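Proline dehydrogenase (Bradyrhizobium japonicum USDA 110, PDB 3HAZ) probably oxidises proline to glutamate in two steps, pairing an FAD-dependent proline dehydrogenase with an NAD-dependent aldehyde dehydrogenase in a single chain. Local coordinates at residues Pro756-Thr761 with Thr964-Gly969; Ala673-Asn678 with His972-Phe977; Ile236-Ser241 with Leu275-Asp280; Phe309-Gln314 with Leu338-Val343. All coordinates share one frame; numbering follows the deposited sequence.

Contact 1 of 4, residues Pro756-Thr761 with Thr964-Gly969. With NAD (nicotinamide-adenine-dinucleotide), chain D.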
# COMPACT_ATOMS: atom_id res chain seq x y z
N PRO A 756 -36.99 23.09 -12.09
CA PRO A 756 -35.92 23.86 -11.45
C PRO A 756 -35.69 25.21 -12.13
O PRO A 756 -35.74 25.30 -13.36
CB PRO A 756 -34.68 22.97 -11.64
CG PRO A 756 -35.21 21.61 -12.05
CD PRO A 756 -36.49 21.89 -12.77
N LEU A 757 -35.45 26.24 -11.34
CA LEU A 757 -34.97 27.51 -11.87
C LEU A 757 -33.61 27.81 -11.26
O LEU A 757 -33.48 27.97 -10.05
CB LEU A 757 -35.95 28.65 -11.58
CG LEU A 757 -35.44 30.08 -11.86
CD1 LEU A 757 -34.99 30.23 -13.30
CD2 LEU A 757 -36.51 31.12 -11.53
N ILE A 758 -32.59 27.88 -12.11
CA ILE A 758 -31.28 28.35 -11.69
C ILE A 758 -31.15 29.77 -12.18
O ILE A 758 -31.16 30.01 -13.39
CB ILE A 758 -30.14 27.51 -12.31
CG1 ILE A 758 -30.22 26.07 -11.82
CG2 ILE A 758 -28.79 28.12 -11.98
CD1 ILE A 758 -29.27 25.14 -12.55
N ALA A 759 -31.05 30.71 -11.24
CA ALA A 759 -31.05 32.12 -11.59
C ALA A 759 -29.92 32.85 -10.89
O ALA A 759 -29.87 32.93 -9.66
CB ALA A 759 -32.40 32.76 -11.26
N GLU A 760 -29.01 33.39 -11.69
CA GLU A 760 -27.88 34.13 -11.16
C GLU A 760 -28.11 35.58 -11.55
O GLU A 760 -28.26 35.90 -12.73
CB GLU A 760 -26.57 33.59 -11.73
CG GLU A 760 -26.46 32.06 -11.62
CD GLU A 760 -26.43 31.58 -10.17
OE1 GLU A 760 -25.39 31.78 -9.50
OE2 GLU A 760 -27.43 30.98 -9.71
N THR A 761 -28.17 36.44 -10.55
CA THR A 761 -28.59 37.81 -10.77
C THR A 761 -27.55 38.79 -10.21
O THR A 761 -26.41 38.40 -9.94
CB THR A 761 -30.02 38.05 -10.21
OG1 THR A 761 -30.12 37.48 -8.90
CG2 THR A 761 -31.05 37.36 -11.10
N THR A 964 -29.83 31.82 -6.91
CA THR A 964 -30.44 30.65 -6.28
C THR A 964 -29.40 29.59 -5.94
O THR A 964 -29.60 28.79 -5.04
CB THR A 964 -31.49 29.97 -7.22
OG1 THR A 964 -30.90 29.69 -8.50
CG2 THR A 964 -32.71 30.85 -7.42
N GLY A 965 -28.28 29.59 -6.67
CA GLY A 965 -27.40 28.43 -6.68
C GLY A 965 -28.00 27.38 -7.60
O GLY A 965 -29.11 27.56 -8.10
N PRO A 966 -27.26 26.29 -7.87
CA PRO A 966 -25.90 26.07 -7.38
C PRO A 966 -24.91 26.97 -8.12
O PRO A 966 -25.28 27.63 -9.10
CB PRO A 966 -25.62 24.60 -7.72
CG PRO A 966 -26.81 24.11 -8.51
CD PRO A 966 -27.65 25.28 -8.87
N LYS A 967 -23.67 26.98 -7.66
CA LYS A 967 -22.63 27.84 -8.22
C LYS A 967 -22.13 27.30 -9.56
O LYS A 967 -21.71 26.15 -9.65
CB LYS A 967 -21.45 27.94 -7.25
CG LYS A 967 -21.63 28.90 -6.07
CD LYS A 967 -20.50 28.65 -5.06
CE LYS A 967 -20.27 29.84 -4.11
NZ LYS A 967 -19.67 30.99 -4.83
N ALA A 968 -22.17 28.13 -10.59
CA ALA A 968 -21.55 27.81 -11.87
C ALA A 968 -20.05 27.54 -11.67
O ALA A 968 -19.40 28.18 -10.85
CB ALA A 968 -21.75 28.96 -12.86
N GLY A 969 -19.52 26.59 -12.43
CA GLY A 969 -18.10 26.26 -12.38
C GLY A 969 -17.67 25.65 -11.06
O GLY A 969 -16.51 25.75 -10.67
PA NAD D . -31.58 41.18 -18.16
O1A NAD D . -32.54 40.78 -16.90
O2A NAD D . -31.88 42.56 -18.60
O5B NAD D . -31.89 40.10 -19.40
C5B NAD D . -30.97 39.05 -19.64
C4B NAD D . -31.60 37.94 -20.50
O4B NAD D . -32.99 37.60 -20.16
C3B NAD D . -31.71 38.27 -22.05
O3B NAD D . -31.26 37.35 -22.99
C2B NAD D . -33.13 38.83 -22.13
O2B NAD D . -33.67 39.19 -23.38
C1B NAD D . -33.84 37.87 -21.28
N9A NAD D . -35.13 38.40 -20.81
C8A NAD D . -35.47 39.71 -20.65
N7A NAD D . -36.82 39.74 -20.18
C5A NAD D . -37.28 38.41 -20.06
C6A NAD D . -38.49 37.88 -19.65
N6A NAD D . -39.57 38.77 -19.25
N1A NAD D . -38.67 36.53 -19.63
C2A NAD D . -37.65 35.69 -20.01
N3A NAD D . -36.45 36.21 -20.42
C4A NAD D . -36.26 37.58 -20.44
O3 NAD D . -29.96 41.02 -17.75
PN NAD D . -28.79 41.74 -18.71
O1N NAD D . -29.18 43.34 -18.95
O2N NAD D . -28.70 41.04 -19.99
O5D NAD D . -27.31 41.66 -17.94
C5D NAD D . -27.06 42.45 -16.79
C4D NAD D . -27.48 41.75 -15.48
O4D NAD D . -27.19 40.29 -15.39
C3D NAD D . -27.02 42.33 -14.07
O3D NAD D . -28.00 42.69 -13.13
C2D NAD D . -25.96 41.28 -13.68
O2D NAD D . -25.28 41.34 -12.45
C1D NAD D . -26.61 40.03 -14.12
N1N NAD D . -25.58 39.00 -14.27
C2N NAD D . -25.31 38.14 -13.19
C3N NAD D . -24.27 37.12 -13.32
C7N NAD D . -23.99 36.17 -12.14
O7N NAD D . -23.30 35.23 -12.31
N7N NAD D . -24.66 36.37 -10.87
C4N NAD D . -23.51 37.00 -14.58
C5N NAD D . -23.78 37.85 -15.66
C6N NAD D . -24.83 38.88 -15.53
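Thr964 directs its CB toward strand 757-760 and supplies both of the firm hydrogen bonds between the segments. Its OG1 sits between the backbone N and the carbonyl carbon (chi1 53°), and from that crowded position it accepts the N-H of Ala759 at 2.9 Å from Ala759 N to Thr964 OG1, almost in line (172°). The same hydroxyl gives its own proton to a lone pair of Gly965 O, so the one OG1 is both acceptor and donor, a double role that suits a hydroxyl side chain. The backbone completes the grip: Thr964 N donates to Ala759 O at 3.0 Å. A loop thus borrows the edge of a strand by one side-chain and one main-chain bond. Beside this, Ile758 and Pro966 cross at about a right angle, Ile758 CG1 lying 4.0 Å from Pro966 CD. Glu760, the predicted active-site glutamate, folds back at chi2 (-64°) so that its OE2 reaches Gly965 N in a weak hydrogen bond of 3.4 Å. Its CB meanwhile rests against the carboxamide of NAD, whose N7N donates to Thr761 O at 2.8 Å. Within the NAD-binding sheet of the aldehyde dehydrogenase fold, strand 757-760 pairs with strand 730-734, and helix 737-749 packs against Leu757, Ala759 and Thr761.

Contact 2 of 4, residues Ala673-Asn678 with His972-Phe977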
# COMPACT_ATOMS: atom_id res chain seq x y z
N ALA A 673 -26.24 22.01 -19.18
CA ALA A 673 -27.53 21.37 -19.46
C ALA A 673 -27.35 20.18 -20.39
O ALA A 673 -27.87 19.08 -20.13
CB ALA A 673 -28.50 22.39 -20.07
N LEU A 674 -26.62 20.39 -21.48
CA LEU A 674 -26.29 19.33 -22.42
C LEU A 674 -25.55 18.17 -21.75
O LEU A 674 -25.88 16.99 -21.97
CB LEU A 674 -25.44 19.87 -23.57
CG LEU A 674 -26.13 20.75 -24.61
CD1 LEU A 674 -25.09 21.41 -25.51
CD2 LEU A 674 -27.16 19.94 -25.42
N MET A 675 -24.56 18.49 -20.92
CA MET A 675 -23.77 17.44 -20.27
C MET A 675 -24.64 16.56 -19.38
O MET A 675 -24.42 15.35 -19.28
CB MET A 675 -22.59 18.03 -19.47
CG MET A 675 -21.68 16.96 -18.87
SD MET A 675 -20.79 16.00 -20.12
CE MET A 675 -21.02 14.34 -19.47
N ALA A 676 -25.64 17.17 -18.75
CA ALA A 676 -26.53 16.44 -17.85
C ALA A 676 -27.52 15.55 -18.60
O ALA A 676 -28.25 14.77 -17.99
CB ALA A 676 -27.26 17.39 -16.94
N GLY A 677 -27.55 15.68 -19.93
CA GLY A 677 -28.40 14.84 -20.75
C GLY A 677 -29.69 15.51 -21.20
O GLY A 677 -30.61 14.85 -21.66
N ASN A 678 -29.75 16.83 -21.05
CA ASN A 678 -30.89 17.60 -21.52
C ASN A 678 -30.68 18.12 -22.93
O ASN A 678 -29.55 18.38 -23.33
CB ASN A 678 -31.11 18.81 -20.61
CG ASN A 678 -31.27 18.43 -19.17
OD1 ASN A 678 -32.34 17.98 -18.76
ND2 ASN A 678 -30.22 18.62 -18.37
N HIS A 972 -21.27 21.40 -7.55
CA HIS A 972 -22.68 21.15 -7.25
C HIS A 972 -23.61 21.59 -8.38
O HIS A 972 -24.83 21.55 -8.23
CB HIS A 972 -23.09 21.84 -5.95
CG HIS A 972 -22.29 21.41 -4.77
ND1 HIS A 972 -22.52 20.23 -4.10
CD2 HIS A 972 -21.24 22.00 -4.14
CE1 HIS A 972 -21.65 20.11 -3.11
NE2 HIS A 972 -20.86 21.17 -3.12
N TYR A 973 -23.03 21.99 -9.50
CA TYR A 973 -23.80 22.59 -10.60
C TYR A 973 -24.58 21.59 -11.45
O TYR A 973 -25.79 21.75 -11.66
CB TYR A 973 -22.86 23.39 -11.49
CG TYR A 973 -23.52 24.41 -12.40
CD1 TYR A 973 -24.20 25.50 -11.87
CD2 TYR A 973 -23.41 24.30 -13.78
CE1 TYR A 973 -24.78 26.45 -12.70
CE2 TYR A 973 -23.99 25.24 -14.62
CZ TYR A 973 -24.67 26.31 -14.07
OH TYR A 973 -25.24 27.24 -14.91
N LEU A 974 -23.89 20.57 -11.95
CA LEU A 974 -24.47 19.65 -12.93
C LEU A 974 -25.68 18.88 -12.39
O LEU A 974 -26.66 18.67 -13.12
CB LEU A 974 -23.42 18.68 -13.46
CG LEU A 974 -22.33 19.32 -14.34
CD1 LEU A 974 -21.44 18.27 -14.99
CD2 LEU A 974 -22.94 20.22 -15.40
N ALA A 975 -25.61 18.47 -11.13
CA ALA A 975 -26.66 17.67 -10.52
C ALA A 975 -28.02 18.35 -10.62
O ALA A 975 -29.04 17.69 -10.78
CB ALA A 975 -26.33 17.38 -9.06
N ARG A 976 -28.03 19.68 -10.51
CA ARG A 976 -29.27 20.44 -10.60
C ARG A 976 -29.97 20.29 -11.96
O ARG A 976 -31.19 20.47 -12.05
CB ARG A 976 -29.01 21.91 -10.30
CG ARG A 976 -30.26 22.70 -9.96
CD ARG A 976 -30.74 22.37 -8.56
NE ARG A 976 -31.89 23.19 -8.20
CZ ARG A 976 -33.15 22.77 -8.28
NH1 ARG A 976 -33.42 21.53 -8.68
NH2 ARG A 976 -34.14 23.58 -7.94
N PHE A 977 -29.20 19.97 -13.00
CA PHE A 977 -29.77 19.83 -14.35
C PHE A 977 -30.32 18.43 -14.59
O PHE A 977 -30.86 18.14 -15.67
CB PHE A 977 -28.72 20.14 -15.42
CG PHE A 977 -28.28 21.58 -15.45
CD1 PHE A 977 -27.29 22.04 -14.58
CD2 PHE A 977 -28.84 22.47 -16.35
CE1 PHE A 977 -26.87 23.37 -14.62
CE2 PHE A 977 -28.43 23.80 -16.39
CZ PHE A 977 -27.44 24.24 -15.52
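Over one face of the Phe977 ring lies the backbone N of Ala673, offset toward the rim, while Tyr973 CZ and Leu974 O come to its edge in the ring plane. Phe977 in turn brings its CE1 over a face of the Tyr973 ring. The small side chain of Ala673 lets the ring come in close: Phe977 CD2 is 3.5 Å from Ala673 CA. Ala676 does the same at the root of the side chain, its CB 3.5 Å from Phe977 CB. The last turn of the helix that carries Ala673 is closed by a Schellman motif, in which Gly677 takes a positive phi (101°) that suits glycine. Within the aldehyde dehydrogenase fold, the contact joins this C-terminal part of helix 664-675 to the loop leading into strand 978-986. The Asn678 amide plane stands 54° from the Phe977 ring. Its ND2 has two acceptors, both close to the amide plane: Ala673 O at 3.0 Å, met on a lone pair, and Phe977 O at 2.8 Å, approached from above the carbonyl plane. Asn678 OD1 accepts from Arg650 N and Gly651 N, so both ends of the buried amide are used. An alanine here would remove the amide, which would probably weaken the tie between the helix end and Phe977 O and leave the N-H groups of Arg650 and Gly651 without this acceptor. Farther out, Met675 CG meets Leu974 CD1 obliquely at 4.1 Å.

Contact 3 of 4, residues Ile236-Ser241 with Leu275-Asp280. With FAD (flavin-adenine dinucleotide), chain C; SO4 (sulfate ion), chain K.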
# COMPACT_ATOMS: atom_id res chain seq x y z
N ILE A 236 22.89 55.55 -6.83
CA ILE A 236 21.48 55.59 -6.51
C ILE A 236 20.77 54.56 -7.38
O ILE A 236 21.11 54.38 -8.55
CB ILE A 236 20.89 57.00 -6.75
CG1 ILE A 236 19.46 57.09 -6.23
CG2 ILE A 236 20.97 57.39 -8.23
CD1 ILE A 236 18.94 58.52 -6.13
N SER A 237 19.79 53.87 -6.79
CA SER A 237 18.96 52.91 -7.51
C SER A 237 17.59 53.50 -7.79
O SER A 237 16.99 54.12 -6.91
CB SER A 237 18.79 51.61 -6.71
OG SER A 237 19.94 50.80 -6.80
N VAL A 238 17.11 53.28 -9.01
CA VAL A 238 15.87 53.87 -9.48
C VAL A 238 14.99 52.80 -10.12
O VAL A 238 15.50 51.87 -10.76
CB VAL A 238 16.18 54.97 -10.51
CG1 VAL A 238 15.01 55.20 -11.44
CG2 VAL A 238 16.60 56.25 -9.80
N LYS A 239 13.67 52.91 -9.93
CA LYS A 239 12.71 51.98 -10.53
C LYS A 239 11.80 52.67 -11.55
O LYS A 239 11.12 53.65 -11.24
CB LYS A 239 11.84 51.33 -9.44
CG LYS A 239 12.49 50.15 -8.75
CD LYS A 239 11.55 49.57 -7.69
CE LYS A 239 12.14 48.33 -7.04
NZ LYS A 239 13.47 48.62 -6.45
N LEU A 240 11.78 52.14 -12.77
CA LEU A 240 10.93 52.72 -13.81
C LEU A 240 9.47 52.78 -13.39
O LEU A 240 8.77 53.72 -13.74
CB LEU A 240 11.08 51.96 -15.13
CG LEU A 240 12.52 51.92 -15.64
CD1 LEU A 240 12.65 51.13 -16.93
CD2 LEU A 240 13.05 53.34 -15.81
N SER A 241 8.99 51.78 -12.65
CA SER A 241 7.57 51.76 -12.27
C SER A 241 7.24 52.91 -11.32
O SER A 241 6.08 53.31 -11.20
CB SER A 241 7.15 50.41 -11.67
OG SER A 241 7.67 50.24 -10.35
N LEU A 275 27.94 60.27 -10.56
CA LEU A 275 27.49 59.17 -9.72
C LEU A 275 27.24 57.89 -10.51
O LEU A 275 27.11 57.92 -11.73
CB LEU A 275 26.20 59.56 -8.98
CG LEU A 275 26.22 60.80 -8.07
CD1 LEU A 275 24.82 61.04 -7.50
CD2 LEU A 275 27.26 60.66 -6.96
N ASN A 276 27.20 56.77 -9.81
CA ASN A 276 26.67 55.54 -10.36
C ASN A 276 25.14 55.64 -10.35
O ASN A 276 24.54 55.95 -9.31
CB ASN A 276 27.15 54.35 -9.51
CG ASN A 276 26.67 53.00 -10.04
OD1 ASN A 276 26.53 52.04 -9.28
ND2 ASN A 276 26.41 52.91 -11.35
N PHE A 277 24.51 55.40 -11.49
CA PHE A 277 23.07 55.53 -11.64
C PHE A 277 22.49 54.21 -12.18
O PHE A 277 22.71 53.87 -13.34
CB PHE A 277 22.76 56.70 -12.58
CG PHE A 277 21.30 57.01 -12.72
CD1 PHE A 277 20.67 57.87 -11.82
CD2 PHE A 277 20.56 56.48 -13.77
CE1 PHE A 277 19.32 58.16 -11.95
CE2 PHE A 277 19.21 56.78 -13.91
CZ PHE A 277 18.59 57.62 -13.00
N THR A 278 21.76 53.48 -11.34
CA THR A 278 21.33 52.13 -11.70
C THR A 278 19.81 52.01 -11.81
O THR A 278 19.10 52.32 -10.85
CB THR A 278 21.84 51.07 -10.69
OG1 THR A 278 23.23 51.28 -10.42
CG2 THR A 278 21.65 49.65 -11.24
N VAL A 279 19.34 51.56 -12.97
CA VAL A 279 17.93 51.23 -13.15
C VAL A 279 17.65 49.80 -12.69
O VAL A 279 18.15 48.83 -13.26
CB VAL A 279 17.49 51.39 -14.63
CG1 VAL A 279 15.98 51.11 -14.78
CG2 VAL A 279 17.83 52.80 -15.14
N ASP A 280 16.85 49.67 -11.63
CA ASP A 280 16.54 48.35 -11.07
C ASP A 280 15.79 47.49 -12.08
O ASP A 280 15.16 48.01 -13.01
CB ASP A 280 15.70 48.49 -9.80
CG ASP A 280 16.50 48.99 -8.60
OD1 ASP A 280 17.76 49.01 -8.66
OD2 ASP A 280 15.87 49.36 -7.59
PA FAD C . 20.64 33.23 -2.37
O1A FAD C . 20.03 32.59 -0.99
O2A FAD C . 21.85 32.55 -2.82
O5B FAD C . 19.51 33.10 -3.54
C5B FAD C . 18.23 33.57 -3.27
C4B FAD C . 17.42 33.64 -4.57
O4B FAD C . 17.54 32.51 -5.59
C3B FAD C . 16.25 34.38 -4.82
O3B FAD C . 16.20 35.73 -4.38
C2B FAD C . 15.86 34.00 -6.22
O2B FAD C . 16.16 34.92 -7.25
C1B FAD C . 16.39 32.62 -6.41
N9A FAD C . 15.52 31.50 -6.09
C8A FAD C . 15.00 31.14 -4.86
N7A FAD C . 14.28 29.99 -5.03
C5A FAD C . 14.37 29.63 -6.40
C6A FAD C . 13.79 28.49 -7.19
N6A FAD C . 12.96 27.48 -6.55
N1A FAD C . 14.04 28.39 -8.48
C2A FAD C . 14.85 29.34 -9.13
N3A FAD C . 15.40 30.44 -8.37
C4A FAD C . 15.14 30.55 -7.03
N1 FAD C . 16.57 41.75 -7.64
C2 FAD C . 15.76 42.14 -8.68
O2 FAD C . 14.82 41.27 -9.18
N3 FAD C . 15.88 43.47 -9.21
C4 FAD C . 16.79 44.34 -8.68
O4 FAD C . 16.95 45.62 -9.24
C4X FAD C . 17.64 43.93 -7.60
N5 FAD C . 18.65 44.87 -7.02
C5X FAD C . 19.47 44.44 -5.95
C6 FAD C . 20.46 45.37 -5.37
C7 FAD C . 21.28 44.94 -4.31
C7M FAD C . 22.28 45.92 -3.71
C8 FAD C . 21.16 43.57 -3.77
C8M FAD C . 22.03 43.08 -2.61
C9 FAD C . 20.21 42.68 -4.32
C9A FAD C . 19.34 43.13 -5.43
N10 FAD C . 18.36 42.21 -6.01
C10 FAD C . 17.52 42.65 -7.10
C1' FAD C . 18.30 40.76 -5.63
C2' FAD C . 17.31 40.39 -4.49
O2' FAD C . 16.92 41.57 -3.78
C3' FAD C . 17.96 39.34 -3.58
O3' FAD C . 18.91 39.96 -2.72
C4' FAD C . 18.68 38.20 -4.39
O4' FAD C . 17.99 37.63 -5.45
C5' FAD C . 19.30 37.12 -3.46
O5' FAD C . 20.38 36.42 -4.06
P FAD C . 21.58 35.86 -3.06
O1P FAD C . 22.80 35.20 -3.98
O2P FAD C . 22.06 36.95 -2.21
O3P FAD C . 20.87 34.80 -2.04
S SO4 K . 15.15 45.08 -4.79
O1 SO4 K . 16.55 44.74 -4.55
O2 SO4 K . 14.34 43.88 -4.56
O3 SO4 K . 14.74 46.13 -3.86
O4 SO4 K . 14.98 45.55 -6.16
O HOH W 1 23.89 52.38 -7.92
O HOH W 2 12.61 49.23 -13.41
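Asp280, following Val279, places its CB 3.2 Å from FAD O4 and 3.5 Å from Val238 O. Its CG, anti to the carbonyl carbon (chi1 -74°), is 3.5 Å from FAD O4, and from there the two oxygens part. OD2 takes the ammonium of Lys239 on its anti lone pair, a salt bridge of 2.8 Å between Asp280 OD2 and Lys239 NZ, made possible by the bend at the end of the lysine chain. OD1 lies 3.4 Å from Ser237 OG, at best a weak bond, and has its firmer partner in the guanidinium of Arg341, which also binds Ser237 OG. A carboxylate suits this place because it meets two cations at once. Behind it, backbone hydrogen bonds of a parallel pair join the strands, ending with Asp280 N to Val238 O at 2.7 Å. On the face bearing Ile236, Val238 and Phe277, Ile236 CG2 packs 3.6 Å from Phe277 CD1. Charged groups gathered at the C-terminal ends of parallel strands, beside the cofactor, are typical of a TIM-barrel active site.

Contact 4 of 4, residues Phe309-Gln314 with Leu338-Val343. With FAD (flavin-adenine dinucleotide), chain C.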
# COMPACT_ATOMS: atom_id res chain seq x y z
N PHE A 309 26.24 55.31 -15.69
CA PHE A 309 24.92 54.79 -16.05
C PHE A 309 24.93 53.28 -16.12
O PHE A 309 25.92 52.67 -16.52
CB PHE A 309 24.44 55.36 -17.39
CG PHE A 309 23.03 54.98 -17.74
CD1 PHE A 309 21.96 55.77 -17.34
CD2 PHE A 309 22.77 53.83 -18.47
CE1 PHE A 309 20.66 55.42 -17.66
CE2 PHE A 309 21.47 53.47 -18.78
CZ PHE A 309 20.42 54.27 -18.38
N GLY A 310 23.81 52.67 -15.73
CA GLY A 310 23.71 51.23 -15.72
C GLY A 310 22.34 50.69 -15.34
O GLY A 310 21.38 51.44 -15.14
N LEU A 311 22.27 49.37 -15.23
CA LEU A 311 21.02 48.68 -14.94
C LEU A 311 21.30 47.35 -14.26
O LEU A 311 22.42 46.83 -14.32
CB LEU A 311 20.26 48.41 -16.24
CG LEU A 311 20.67 47.13 -16.98
CD1 LEU A 311 19.63 46.77 -18.04
CD2 LEU A 311 22.05 47.27 -17.60
N ALA A 312 20.27 46.81 -13.63
CA ALA A 312 20.35 45.48 -13.03
C ALA A 312 19.83 44.45 -14.02
O ALA A 312 18.92 44.73 -14.81
CB ALA A 312 19.55 45.43 -11.73
N ILE A 313 20.41 43.25 -13.97
CA ILE A 313 19.99 42.12 -14.78
C ILE A 313 19.80 40.90 -13.87
O ILE A 313 20.70 40.55 -13.09
CB ILE A 313 21.02 41.78 -15.87
CG1 ILE A 313 21.26 43.00 -16.77
CG2 ILE A 313 20.55 40.59 -16.71
CD1 ILE A 313 22.47 42.84 -17.68
N GLN A 314 18.63 40.27 -13.96
CA GLN A 314 18.27 39.17 -13.08
C GLN A 314 18.64 37.81 -13.68
O GLN A 314 18.05 37.37 -14.67
CB GLN A 314 16.78 39.20 -12.77
CG GLN A 314 16.28 40.50 -12.12
CD GLN A 314 14.89 40.88 -12.60
OE1 GLN A 314 14.59 40.78 -13.79
NE2 GLN A 314 14.03 41.30 -11.68
N LEU A 338 29.49 51.25 -19.11
CA LEU A 338 28.33 51.04 -18.24
C LEU A 338 28.72 50.26 -17.00
O LEU A 338 29.63 49.43 -17.03
CB LEU A 338 27.23 50.28 -18.99
CG LEU A 338 26.72 50.87 -20.30
CD1 LEU A 338 25.74 49.92 -20.98
CD2 LEU A 338 26.08 52.23 -20.07
N MET A 339 28.03 50.55 -15.91
CA MET A 339 28.14 49.75 -14.70
C MET A 339 26.89 48.88 -14.62
O MET A 339 25.76 49.39 -14.63
CB MET A 339 28.32 50.65 -13.48
CG MET A 339 29.61 51.49 -13.53
SD MET A 339 29.75 52.80 -12.30
CE MET A 339 30.25 51.87 -10.84
N VAL A 340 27.09 47.57 -14.58
CA VAL A 340 25.99 46.62 -14.73
C VAL A 340 25.89 45.71 -13.52
O VAL A 340 26.82 44.98 -13.20
CB VAL A 340 26.19 45.77 -15.99
CG1 VAL A 340 25.05 44.79 -16.15
CG2 VAL A 340 26.34 46.67 -17.21
N ARG A 341 24.75 45.77 -12.84
CA ARG A 341 24.53 44.97 -11.64
C ARG A 341 23.90 43.63 -11.97
O ARG A 341 22.83 43.56 -12.57
CB ARG A 341 23.62 45.71 -10.66
CG ARG A 341 23.41 44.93 -9.36
CD ARG A 341 22.18 45.40 -8.62
NE ARG A 341 22.28 46.80 -8.21
CZ ARG A 341 21.25 47.63 -8.18
NH1 ARG A 341 20.05 47.21 -8.54
NH2 ARG A 341 21.43 48.88 -7.80
N LEU A 342 24.57 42.55 -11.55
CA LEU A 342 24.02 41.22 -11.71
C LEU A 342 23.42 40.76 -10.39
O LEU A 342 24.09 40.76 -9.36
CB LEU A 342 25.09 40.23 -12.18
CG LEU A 342 24.59 38.84 -12.57
CD1 LEU A 342 23.76 38.91 -13.86
CD2 LEU A 342 25.76 37.87 -12.70
N VAL A 343 22.15 40.37 -10.43
CA VAL A 343 21.46 39.88 -9.25
C VAL A 343 20.80 38.56 -9.63
O VAL A 343 20.69 38.23 -10.81
CB VAL A 343 20.33 40.84 -8.81
CG1 VAL A 343 20.85 42.27 -8.66
CG2 VAL A 343 19.18 40.78 -9.83
PA FAD C . 20.64 33.23 -2.37
O1A FAD C . 20.03 32.59 -0.99
O2A FAD C . 21.85 32.55 -2.82
O5B FAD C . 19.51 33.10 -3.54
C5B FAD C . 18.23 33.57 -3.27
C4B FAD C . 17.42 33.64 -4.57
O4B FAD C . 17.54 32.51 -5.59
C3B FAD C . 16.25 34.38 -4.82
O3B FAD C . 16.20 35.73 -4.38
C2B FAD C . 15.86 34.00 -6.22
O2B FAD C . 16.16 34.92 -7.25
C1B FAD C . 16.39 32.62 -6.41
N9A FAD C . 15.52 31.50 -6.09
C8A FAD C . 15.00 31.14 -4.86
N7A FAD C . 14.28 29.99 -5.03
C5A FAD C . 14.37 29.63 -6.40
C6A FAD C . 13.79 28.49 -7.19
N6A FAD C . 12.96 27.48 -6.55
N1A FAD C . 14.04 28.39 -8.48
C2A FAD C . 14.85 29.34 -9.13
N3A FAD C . 15.40 30.44 -8.37
C4A FAD C . 15.14 30.55 -7.03
N1 FAD C . 16.57 41.75 -7.64
C2 FAD C . 15.76 42.14 -8.68
O2 FAD C . 14.82 41.27 -9.18
N3 FAD C . 15.88 43.47 -9.21
C4 FAD C . 16.79 44.34 -8.68
O4 FAD C . 16.95 45.62 -9.24
C4X FAD C . 17.64 43.93 -7.60
N5 FAD C . 18.65 44.87 -7.02
C5X FAD C . 19.47 44.44 -5.95
C6 FAD C . 20.46 45.37 -5.37
C7 FAD C . 21.28 44.94 -4.31
C7M FAD C . 22.28 45.92 -3.71
C8 FAD C . 21.16 43.57 -3.77
C8M FAD C . 22.03 43.08 -2.61
C9 FAD C . 20.21 42.68 -4.32
C9A FAD C . 19.34 43.13 -5.43
N10 FAD C . 18.36 42.21 -6.01
C10 FAD C . 17.52 42.65 -7.10
C1' FAD C . 18.30 40.76 -5.63
C2' FAD C . 17.31 40.39 -4.49
O2' FAD C . 16.92 41.57 -3.78
C3' FAD C . 17.96 39.34 -3.58
O3' FAD C . 18.91 39.96 -2.72
C4' FAD C . 18.68 38.20 -4.39
O4' FAD C . 17.99 37.63 -5.45
C5' FAD C . 19.30 37.12 -3.46
O5' FAD C . 20.38 36.42 -4.06
P FAD C . 21.58 35.86 -3.06
O1P FAD C . 22.80 35.20 -3.98
O2P FAD C . 22.06 36.95 -2.21
O3P FAD C . 20.87 34.80 -2.04
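Gln314 bends at chi2 (144°) after a CG set anti to its carbonyl carbon, and Arg341 starts with CG anti to the backbone N (chi1 -177°) before bending at chi3 (-63°); both tips thereby reach the flavin. Gln314 NE2 donates to FAD O2 at 2.6 Å, nearly straight. The guanidinium of Arg341 lays one face over FAD C6, with FAD O4 at its edge, and Arg341 NH1 comes within 3.1 Å of FAD N5. Val343, branched at CB, meets flavin N10 and C9A with CG1 and N1 with CG2, while the small Ala312 has its CB 3.7 Å from Arg341 NH1 and near FAD O4. Bonds such as Ile313 N to Arg341 O, 2.8 Å, tie the parallel strands of this beta-alpha-beta unit. Gly310 lies 3.0 Å by its CA from Met339 O, where any side chain would collide. On the face away from the flavin, Ile313 CD1 meets Val340 CG1 at 3.6 Å. A leucine in place of Arg341 would remove the guanidinium, which would probably disturb the electrostatics at N5 and leave Asp280 and Ser237 without that partner. Positioned also by Gln418 and Tyr443, the guanidinium may help stabilise electron density at N5 as the flavin is reduced, though the paired carboxylate offsets part of its charge.

From the N terminus, contact 3 closes first, bringing strand 276-279 beside strand 235-238 across helix 252-272. Contact 4 follows in series, with helix 320-333 in its loop. Strands 276-279 and 309-314 are neighbours, so the two contacts form a run of four strands in the proline dehydrogenase barrel, touching each other beside the flavin. Far along the chain, contact 2 opens at 673-678 and closes only at 972-977; contact 1 opens and closes within that span. These two touch through Pro966 and His972 in the aldehyde dehydrogenase region, and both reach the second subunit. Centres of contacts 1 and 3 are about 52 Å apart.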